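Local coordinates for serine protease inhibitor (Schistosoma haematobium, PDB 3STO), which probably inhibits serine-type endopeptidases in the manner of a serpin, at residues A[118-122]-A[163-167]; A[252-258]-A[382-388]; A[298-304]-A[341-347]. The contacts are given in a common frame with arbitrary orientation. Numbering follows the deposited sequence.

Interaction 1 (A[118-122]-A[163-167])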
loop_
_atom_site.group_PDB
_atom_site.type_symbol
_atom_site.label_atom_id
_atom_site.label_comp_id
_atom_site.label_asym_id
_atom_site.label_seq_id
_atom_site.Cartn_x
_atom_site.Cartn_y
_atom_site.Cartn_z
ATOM N N SER A 118 -3.590 -3.918 8.924
ATOM C CA SER A 118 -4.025 -3.408 10.230
ATOM C C SER A 118 -4.651 -2.030 10.139
ATOM O O SER A 118 -4.053 -1.084 9.589
ATOM C CB SER A 118 -2.867 -3.361 11.221
ATOM O OG SER A 118 -2.345 -4.649 11.451
ATOM N N THR A 119 -5.862 -1.932 10.681
ATOM C CA THR A 119 -6.522 -0.649 10.852
ATOM C C THR A 119 -6.779 -0.342 12.328
ATOM O O THR A 119 -7.425 -1.117 13.025
ATOM C CB THR A 119 -7.836 -0.583 10.075
ATOM O OG1 THR A 119 -7.545 -0.622 8.680
ATOM C CG2 THR A 119 -8.576 0.713 10.392
ATOM N N GLY A 120 -6.246 0.781 12.797
ATOM C CA GLY A 120 -6.551 1.256 14.125
ATOM C C GLY A 120 -7.508 2.424 14.046
ATOM O O GLY A 120 -7.257 3.411 13.342
ATOM N N ILE A 121 -8.627 2.295 14.747
ATOM C CA ILE A 121 -9.605 3.363 14.864
ATOM C C ILE A 121 -9.368 3.988 16.231
ATOM O O ILE A 121 -9.563 3.331 17.244
ATOM C CB ILE A 121 -11.046 2.787 14.742
ATOM C CG1 ILE A 121 -11.285 2.197 13.338
ATOM C CG2 ILE A 121 -12.092 3.831 15.070
ATOM C CD1 ILE A 121 -12.636 1.424 13.185
ATOM N N PHE A 122 -8.901 5.233 16.272
ATOM C CA PHE A 122 -8.613 5.877 17.549
ATOM C C PHE A 122 -9.642 6.980 17.859
ATOM O O PHE A 122 -9.655 8.039 17.223
ATOM C CB PHE A 122 -7.171 6.423 17.616
ATOM C CG PHE A 122 -6.114 5.366 17.443
ATOM C CD1 PHE A 122 -5.669 4.630 18.531
ATOM C CD2 PHE A 122 -5.567 5.107 16.189
ATOM C CE1 PHE A 122 -4.701 3.648 18.378
ATOM C CE2 PHE A 122 -4.609 4.115 16.020
ATOM C CZ PHE A 122 -4.171 3.388 17.110
ATOM N N TRP A 163 0.756 1.311 19.260
ATOM C CA TRP A 163 -0.033 0.442 18.427
ATOM C C TRP A 163 0.717 0.203 17.132
ATOM O O TRP A 163 0.823 -0.925 16.674
ATOM C CB TRP A 163 -1.409 1.054 18.117
ATOM C CG TRP A 163 -2.245 0.124 17.263
ATOM C CD1 TRP A 163 -2.951 -0.955 17.690
ATOM C CD2 TRP A 163 -2.444 0.193 15.845
ATOM N NE1 TRP A 163 -3.605 -1.551 16.642
ATOM C CE2 TRP A 163 -3.307 -0.877 15.492
ATOM C CE3 TRP A 163 -1.987 1.054 14.839
ATOM C CZ2 TRP A 163 -3.701 -1.130 14.173
ATOM C CZ3 TRP A 163 -2.401 0.812 13.523
ATOM C CH2 TRP A 163 -3.244 -0.275 13.206
ATOM N N VAL A 164 1.221 1.284 16.546
ATOM C CA VAL A 164 1.874 1.215 15.264
ATOM C C VAL A 164 3.108 0.336 15.379
ATOM O O VAL A 164 3.256 -0.643 14.647
ATOM C CB VAL A 164 2.262 2.606 14.759
ATOM C CG1 VAL A 164 3.069 2.489 13.476
ATOM C CG2 VAL A 164 0.998 3.463 14.519
ATOM N N ASP A 165 3.979 0.682 16.318
ATOM C CA ASP A 165 5.112 -0.164 16.679
ATOM C C ASP A 165 4.755 -1.662 16.791
ATOM O O ASP A 165 5.491 -2.517 16.305
ATOM C CB ASP A 165 5.718 0.333 17.983
ATOM C CG ASP A 165 7.023 -0.353 18.317
ATOM O OD1 ASP A 165 6.973 -1.427 18.960
ATOM O OD2 ASP A 165 8.095 0.183 17.943
ATOM N N GLN A 166 3.623 -1.988 17.404
ATOM C CA GLN A 166 3.221 -3.383 17.523
ATOM C C GLN A 166 2.866 -4.030 16.185
ATOM O O GLN A 166 2.972 -5.244 16.036
ATOM C CB GLN A 166 2.045 -3.533 18.501
ATOM N N GLN A 167 2.438 -3.237 15.211
ATOM C CA GLN A 167 1.987 -3.802 13.937
ATOM C C GLN A 167 3.131 -3.926 12.931
ATOM O O GLN A 167 3.119 -4.786 12.047
ATOM C CB GLN A 167 0.876 -2.942 13.325
ATOM C CG GLN A 167 -0.128 -2.467 14.317
ATOM C CD GLN A 167 -0.981 -3.580 14.847
ATOM O OE1 GLN A 167 -1.374 -4.489 14.112
ATOM N NE2 GLN A 167 -1.277 -3.524 16.129
#
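This contact is part of the serpin fold, in which helix F packs on one face of the large central sheet A. Segment 118-122 is on strand 112-124 of that sheet. Segment 163-167 is the last part of helix 153-167, which matches helix F by its place in the chain. The two run nearly antiparallel, at 170°, with axes 10.1 Å apart. Such a gap needs a large side chain to fill it, and W163 does so.

Aromatic and apolar contacts dominate. The edge of the F122 ring meets the face of the W163 five-membered ring in an offset edge-to-face pair. The centroids are 5.5 Å apart and the planes lie at 82°. F122 CZ also touches W163 CB at 3.8 Å. G120 CA sits over the same indole face and makes a CH-pi contact, 3.9 Å from the centroid of the six-membered ring. Because G120 has no side chain, the indole can come right down on the strand: W163 CH2 is 3.2 Å from G120 N. V189 and V191 of the adjacent strand 186-197 also touch W163.

The polar contacts lie beside the ring. W163 NE1 bonds to E144, on strand 143-148, which ties the helix to a further strand of the sheet. The Q167 amide folds back along its own helix, where NE2 makes a weak hydrogen bond to W163 O at 3.4 Å. Its other end crosses to the strand: S118 OG donates to Q167 OE1 at 2.8 Å.

Interaction 2 (A[252-258]-A[382-388])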
loop_
_atom_site.group_PDB
_atom_site.type_symbol
_atom_site.label_atom_id
_atom_site.label_comp_id
_atom_site.label_asym_id
_atom_site.label_seq_id
_atom_site.Cartn_x
_atom_site.Cartn_y
_atom_site.Cartn_z
ATOM N N ARG A 252 2.757 -16.368 -5.405
ATOM C CA ARG A 252 1.613 -15.539 -5.757
ATOM C C ARG A 252 2.049 -14.037 -5.834
ATOM O O ARG A 252 1.502 -13.231 -6.580
ATOM C CB ARG A 252 0.505 -15.743 -4.709
ATOM C CG ARG A 252 -0.407 -14.542 -4.577
ATOM C CD ARG A 252 -1.622 -14.844 -3.744
ATOM N NE ARG A 252 -2.578 -13.741 -3.808
ATOM C CZ ARG A 252 -3.700 -13.693 -3.098
ATOM N NH1 ARG A 252 -3.997 -14.682 -2.264
ATOM N NH2 ARG A 252 -4.519 -12.661 -3.218
ATOM N N PHE A 253 3.039 -13.681 -5.036
ATOM C CA PHE A 253 3.556 -12.335 -5.000
ATOM C C PHE A 253 4.904 -12.247 -5.725
ATOM O O PHE A 253 5.747 -13.145 -5.617
ATOM C CB PHE A 253 3.683 -11.883 -3.541
ATOM C CG PHE A 253 2.384 -11.957 -2.797
ATOM C CD1 PHE A 253 1.347 -11.062 -3.102
ATOM C CD2 PHE A 253 2.176 -12.926 -1.808
ATOM C CE1 PHE A 253 0.120 -11.139 -2.429
ATOM C CE2 PHE A 253 0.983 -12.995 -1.146
ATOM C CZ PHE A 253 -0.060 -12.110 -1.470
ATOM N N THR A 254 5.085 -11.158 -6.473
ATOM C CA THR A 254 6.333 -10.904 -7.182
ATOM C C THR A 254 6.731 -9.435 -7.082
ATOM O O THR A 254 5.879 -8.563 -6.906
ATOM C CB THR A 254 6.240 -11.363 -8.647
ATOM O OG1 THR A 254 7.509 -11.216 -9.254
ATOM C CG2 THR A 254 5.220 -10.559 -9.435
ATOM N N PHE A 255 8.032 -9.170 -7.123
ATOM C CA PHE A 255 8.531 -7.810 -7.081
ATOM C C PHE A 255 8.793 -7.353 -8.492
ATOM O O PHE A 255 9.637 -7.922 -9.158
ATOM C CB PHE A 255 9.815 -7.758 -6.283
ATOM C CG PHE A 255 10.327 -6.380 -6.045
ATOM C CD1 PHE A 255 9.605 -5.475 -5.253
ATOM C CD2 PHE A 255 11.579 -6.013 -6.517
ATOM C CE1 PHE A 255 10.109 -4.173 -4.976
ATOM C CE2 PHE A 255 12.097 -4.722 -6.262
ATOM C CZ PHE A 255 11.343 -3.805 -5.483
ATOM N N VAL A 256 8.031 -6.365 -8.954
ATOM C CA VAL A 256 8.112 -5.871 -10.315
ATOM C C VAL A 256 8.901 -4.563 -10.328
ATOM O O VAL A 256 8.549 -3.639 -9.607
ATOM C CB VAL A 256 6.709 -5.692 -10.905
ATOM C CG1 VAL A 256 6.768 -5.022 -12.307
ATOM C CG2 VAL A 256 5.989 -7.065 -10.958
ATOM N N ILE A 257 9.990 -4.515 -11.110
ATOM C CA ILE A 257 10.784 -3.300 -11.281
ATOM C C ILE A 257 10.560 -2.737 -12.654
ATOM O O ILE A 257 10.568 -3.457 -13.649
ATOM C CB ILE A 257 12.278 -3.527 -11.032
ATOM C CG1 ILE A 257 12.474 -4.326 -9.727
ATOM C CG2 ILE A 257 13.071 -2.188 -11.017
ATOM C CD1 ILE A 257 13.715 -5.215 -9.767
ATOM N N VAL A 258 10.284 -1.443 -12.698
ATOM C CA VAL A 258 10.069 -0.766 -13.958
ATOM C C VAL A 258 11.201 0.233 -14.160
ATOM O O VAL A 258 11.285 1.233 -13.446
ATOM C CB VAL A 258 8.727 -0.013 -14.009
ATOM C CG1 VAL A 258 8.523 0.584 -15.395
ATOM C CG2 VAL A 258 7.576 -0.946 -13.671
ATOM N N ILE A 382 10.495 2.661 -10.812
ATOM C CA ILE A 382 9.213 2.384 -10.185
ATOM C C ILE A 382 9.119 0.886 -9.899
ATOM O O ILE A 382 9.549 0.054 -10.695
ATOM C CB ILE A 382 8.045 2.958 -11.055
ATOM C CG1 ILE A 382 7.877 4.447 -10.714
ATOM C CG2 ILE A 382 6.737 2.204 -10.859
ATOM C CD1 ILE A 382 8.061 5.317 -11.860
ATOM N N CYS A 383 8.613 0.541 -8.734
ATOM C CA CYS A 383 8.482 -0.862 -8.409
ATOM C C CYS A 383 7.155 -1.187 -7.705
ATOM O O CYS A 383 6.474 -0.295 -7.175
ATOM C CB CYS A 383 9.689 -1.351 -7.615
ATOM S SG CYS A 383 9.845 -0.557 -6.050
ATOM N N PHE A 384 6.789 -2.467 -7.727
ATOM C CA PHE A 384 5.529 -2.919 -7.167
ATOM C C PHE A 384 5.710 -4.240 -6.466
ATOM O O PHE A 384 6.559 -5.037 -6.856
ATOM C CB PHE A 384 4.545 -3.156 -8.286
ATOM C CG PHE A 384 4.282 -1.950 -9.153
ATOM C CD1 PHE A 384 3.266 -1.032 -8.808
ATOM C CD2 PHE A 384 4.973 -1.775 -10.329
ATOM C CE1 PHE A 384 2.963 0.043 -9.606
ATOM C CE2 PHE A 384 4.700 -0.680 -11.158
ATOM C CZ PHE A 384 3.683 0.226 -10.799
ATOM N N ILE A 385 4.941 -4.475 -5.407
ATOM C CA ILE A 385 4.684 -5.852 -5.031
ATOM C C ILE A 385 3.405 -6.206 -5.770
ATOM O O ILE A 385 2.382 -5.579 -5.562
ATOM C CB ILE A 385 4.515 -6.012 -3.563
ATOM C CG1 ILE A 385 5.814 -5.637 -2.863
ATOM C CG2 ILE A 385 4.020 -7.439 -3.242
ATOM C CD1 ILE A 385 5.678 -5.521 -1.359
ATOM N N TYR A 386 3.484 -7.143 -6.703
ATOM C CA TYR A 386 2.363 -7.427 -7.584
ATOM C C TYR A 386 1.707 -8.726 -7.126
ATOM O O TYR A 386 2.403 -9.694 -6.811
ATOM C CB TYR A 386 2.868 -7.548 -9.033
ATOM C CG TYR A 386 1.836 -7.944 -10.068
ATOM C CD1 TYR A 386 0.840 -7.064 -10.461
ATOM C CD2 TYR A 386 1.861 -9.206 -10.657
ATOM C CE1 TYR A 386 -0.101 -7.414 -11.411
ATOM C CE2 TYR A 386 0.918 -9.574 -11.609
ATOM C CZ TYR A 386 -0.074 -8.668 -11.980
ATOM O OH TYR A 386 -1.020 -9.007 -12.935
ATOM N N ASP A 387 0.370 -8.731 -7.088
ATOM C CA ASP A 387 -0.413 -9.904 -6.677
ATOM C C ASP A 387 -0.946 -10.669 -7.892
ATOM O O ASP A 387 -1.742 -10.137 -8.665
ATOM C CB ASP A 387 -1.550 -9.471 -5.769
ATOM C CG ASP A 387 -2.310 -10.650 -5.170
ATOM O OD1 ASP A 387 -2.487 -11.703 -5.839
ATOM O OD2 ASP A 387 -2.751 -10.504 -4.019
ATOM N N GLN A 388 -0.511 -11.920 -8.064
ATOM C CA GLN A 388 -0.745 -12.627 -9.331
ATOM C C GLN A 388 -2.125 -13.212 -9.397
ATOM O O GLN A 388 -2.616 -13.570 -10.462
ATOM C CB GLN A 388 0.311 -13.707 -9.601
ATOM C CG GLN A 388 1.712 -13.160 -9.572
ATOM C CD GLN A 388 2.528 -13.571 -10.770
ATOM O OE1 GLN A 388 2.161 -13.315 -11.936
ATOM N NE2 GLN A 388 3.641 -14.222 -10.501
#
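Two antiparallel strands of serpin sheet B, 253-260 and 381-387, pair here in the core of the molecule. R252, F384 and T254 have the most surface buried by the contact.

R252 stands just before its strand. Its extended side chain runs to D387 and makes a two-pronged salt bridge, with R252 NE to D387 OD1 and R252 NH2 to D387 OD2 both at 2.9 Å. NH1 of R252 has a second acid, E103. The R252 carbonyl accepts from Q388 N at 2.8 Å, so main chain and side chain both close this end of the ladder.

T254 pairs with Y386. The backbone bonds are T254 N to Y386 O at 3.1 Å and Y386 N to T254 O at 2.8 Å. T254 CG2 meets the edge of the Y386 ring, while its hydroxyl bonds to S245 on the next strand.

F384 pairs with V256: V256 N donates to F384 O at 2.9 Å and F384 N to V256 O at 2.8 Å. Its ring edge meets V258 CG2, with F384 CE2 at 3.8 Å from that methyl. L279 of helix 279-283 also touches F384. The other face of the sheet carries F255, whose CZ lies 3.6 Å from C383 SG.

The chemistry is thus divided along the ladder. Mostly apolar side chains pack on both faces of the paired strands, and the salt bridge sits at one end.

Interaction 3 (A[298-304]-A[341-347])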
loop_
_atom_site.group_PDB
_atom_site.type_symbol
_atom_site.label_atom_id
_atom_site.label_comp_id
_atom_site.label_asym_id
_atom_site.label_seq_id
_atom_site.Cartn_x
_atom_site.Cartn_y
_atom_site.Cartn_z
ATOM N N PHE A 298 17.715 -1.233 0.012
ATOM C CA PHE A 298 17.197 0.004 0.576
ATOM C C PHE A 298 16.009 -0.250 1.480
ATOM O O PHE A 298 15.398 -1.346 1.492
ATOM C CB PHE A 298 16.781 0.981 -0.528
ATOM C CG PHE A 298 15.673 0.473 -1.409
ATOM C CD1 PHE A 298 15.947 -0.372 -2.475
ATOM C CD2 PHE A 298 14.358 0.826 -1.164
ATOM C CE1 PHE A 298 14.915 -0.844 -3.285
ATOM C CE2 PHE A 298 13.313 0.342 -1.971
ATOM C CZ PHE A 298 13.600 -0.491 -3.026
ATOM N N THR A 299 15.680 0.772 2.251
ATOM C CA THR A 299 14.409 0.735 2.929
ATOM C C THR A 299 13.733 2.082 2.923
ATOM O O THR A 299 14.323 3.069 3.358
ATOM C CB THR A 299 14.505 0.106 4.341
ATOM O OG1 THR A 299 13.719 0.862 5.261
ATOM C CG2 THR A 299 15.920 0.019 4.810
ATOM N N LEU A 300 12.521 2.126 2.377
ATOM C CA LEU A 300 11.673 3.325 2.476
ATOM C C LEU A 300 10.674 3.219 3.599
ATOM O O LEU A 300 9.987 2.196 3.762
ATOM C CB LEU A 300 10.846 3.599 1.214
ATOM C CG LEU A 300 11.417 3.576 -0.179
ATOM C CD1 LEU A 300 10.356 4.128 -1.115
ATOM C CD2 LEU A 300 12.721 4.355 -0.261
ATOM N N LYS A 301 10.575 4.307 4.344
ATOM C CA LYS A 301 9.475 4.527 5.282
ATOM C C LYS A 301 8.685 5.766 4.884
ATOM O O LYS A 301 9.223 6.709 4.323
ATOM C CB LYS A 301 10.025 4.675 6.693
ATOM C CG LYS A 301 10.548 3.384 7.127
ATOM C CD LYS A 301 11.233 3.414 8.486
ATOM C CE LYS A 301 12.087 2.132 8.576
ATOM N NZ LYS A 301 12.720 1.865 9.953
ATOM N N ASN A 302 7.399 5.777 5.169
ATOM C CA ASN A 302 6.656 6.995 4.950
ATOM C C ASN A 302 5.322 7.000 5.662
ATOM O O ASN A 302 4.818 5.947 6.085
ATOM C CB ASN A 302 6.532 7.312 3.451
ATOM C CG ASN A 302 5.357 6.648 2.795
ATOM O OD1 ASN A 302 4.701 5.765 3.363
ATOM N ND2 ASN A 302 5.076 7.069 1.586
ATOM N N THR A 303 4.778 8.200 5.800
ATOM C CA THR A 303 3.489 8.438 6.452
ATOM C C THR A 303 2.675 9.303 5.512
ATOM O O THR A 303 3.078 10.405 5.168
ATOM C CB THR A 303 3.672 9.242 7.726
ATOM O OG1 THR A 303 4.434 8.482 8.670
ATOM C CG2 THR A 303 2.323 9.564 8.327
ATOM N N LEU A 304 1.558 8.788 5.037
ATOM C CA LEU A 304 0.704 9.583 4.168
ATOM C C LEU A 304 -0.500 10.108 4.933
ATOM O O LEU A 304 -1.122 9.362 5.724
ATOM C CB LEU A 304 0.199 8.730 3.022
ATOM C CG LEU A 304 1.168 8.314 1.939
ATOM C CD1 LEU A 304 0.393 7.456 0.970
ATOM C CD2 LEU A 304 1.732 9.552 1.270
ATOM N N ILE A 341 -4.373 8.330 8.122
ATOM C CA ILE A 341 -2.947 8.252 7.915
ATOM C C ILE A 341 -2.565 6.837 7.569
ATOM O O ILE A 341 -2.969 5.907 8.268
ATOM C CB ILE A 341 -2.161 8.705 9.192
ATOM C CG1 ILE A 341 -2.382 10.194 9.467
ATOM C CG2 ILE A 341 -0.684 8.522 9.010
ATOM C CD1 ILE A 341 -1.985 10.600 10.872
ATOM N N GLN A 342 -1.792 6.687 6.485
ATOM C CA GLN A 342 -1.142 5.414 6.158
ATOM C C GLN A 342 0.382 5.485 6.402
ATOM O O GLN A 342 1.064 6.404 5.962
ATOM C CB GLN A 342 -1.466 4.943 4.727
ATOM C CG GLN A 342 -0.805 3.617 4.383
ATOM C CD GLN A 342 -1.157 3.138 2.978
ATOM O OE1 GLN A 342 -0.615 3.630 1.986
ATOM N NE2 GLN A 342 -2.065 2.177 2.888
ATOM N N THR A 343 0.900 4.528 7.144
ATOM C CA THR A 343 2.304 4.494 7.411
ATOM C C THR A 343 2.851 3.183 6.835
ATOM O O THR A 343 2.326 2.098 7.140
ATOM C CB THR A 343 2.601 4.665 8.905
ATOM O OG1 THR A 343 4.017 4.524 9.129
ATOM C CG2 THR A 343 1.872 3.640 9.719
ATOM N N ASN A 344 3.870 3.309 5.975
ATOM C CA ASN A 344 4.396 2.199 5.167
ATOM C C ASN A 344 5.904 1.977 5.367
ATOM O O ASN A 344 6.663 2.900 5.678
ATOM C CB ASN A 344 4.136 2.436 3.663
ATOM C CG ASN A 344 2.663 2.628 3.331
ATOM O OD1 ASN A 344 1.893 1.673 3.338
ATOM N ND2 ASN A 344 2.267 3.869 3.030
ATOM N N VAL A 345 6.337 0.739 5.174
ATOM C CA VAL A 345 7.767 0.431 5.099
ATOM C C VAL A 345 8.043 -0.544 3.964
ATOM O O VAL A 345 7.308 -1.512 3.787
ATOM C CB VAL A 345 8.330 -0.124 6.408
ATOM C CG1 VAL A 345 7.477 -1.269 6.923
ATOM C CG2 VAL A 345 9.805 -0.554 6.208
ATOM N N LEU A 346 9.071 -0.233 3.173
ATOM C CA LEU A 346 9.580 -1.114 2.123
ATOM C C LEU A 346 11.058 -1.329 2.388
ATOM O O LEU A 346 11.875 -0.451 2.130
ATOM C CB LEU A 346 9.390 -0.488 0.729
ATOM C CG LEU A 346 9.825 -1.289 -0.524
ATOM C CD1 LEU A 346 9.103 -2.637 -0.653
ATOM C CD2 LEU A 346 9.609 -0.481 -1.808
ATOM N N LYS A 347 11.392 -2.488 2.934
ATOM C CA LYS A 347 12.782 -2.860 3.187
ATOM C C LYS A 347 13.251 -4.002 2.256
ATOM O O LYS A 347 12.770 -5.145 2.341
ATOM C CB LYS A 347 12.949 -3.231 4.659
ATOM C CG LYS A 347 14.226 -3.918 4.989
ATOM C CD LYS A 347 14.230 -4.311 6.449
ATOM C CE LYS A 347 15.427 -5.202 6.783
ATOM N NZ LYS A 347 15.194 -6.009 8.021
#
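Strands 287-305 and 339-348 are antiparallel neighbours in the central sheet A of the serpin. The ladder has three hydrogen-bonded pairs, L300 with L346, N302 with N344 and L304 with Q342. Each pair makes two backbone bonds. The shortest is L304 N to Q342 O at 2.6 Å. The longest is N302 N to N344 O at 3.0 Å.

A side-chain network follows the face that carries N302, N344 and Q342. N344 ND2 donates twice, to N302 OD1 and to Q342 OE1, both at 3.1 Å. N302 ND2 donates to the carbonyl of L40. Q342 OE1 also bonds to T41, and Q342 NE2 reaches C42 O and N190 OD1. Apolar groups flank the network, where F298 CE2 touches L346 CD2 at 3.8 Å.

Polar groups on the other face mostly look outward. T343 OG1 gives a weak bond, 3.5 Å, to N302 O. The lysine amines bond to backbone carbonyls, K301 to L171 and K347 to A355.

Strand 39-41 lies below the amides, as in the shutter region of serpins. The amides therefore tie sheet A to the layer beneath it through neutral hydrogen bonds, without buried charge.

Interaction 1 closes first along the chain, and interaction 3 is nested inside the loop closed by interaction 2. Interactions 1 and 3 share sheet A, with centres 14 Å apart. Strand 186-197 lies between their strands, and V164 CG1 touches T343 CG2 at 4.1 Å. Interactions 2 and 3 have centres 16 Å apart and meet where sheet B packs under sheet A, C383 SG to L346 CD2 at 4.2 Å. Interactions 1 and 2, with centres 25 Å apart, do not touch. In inhibitory serpins, sheet A opens between the strands matching 186-197 and 339-348 to take up the cleaved reactive loop, so interactions 1 and 3 lie on either side of that probable opening.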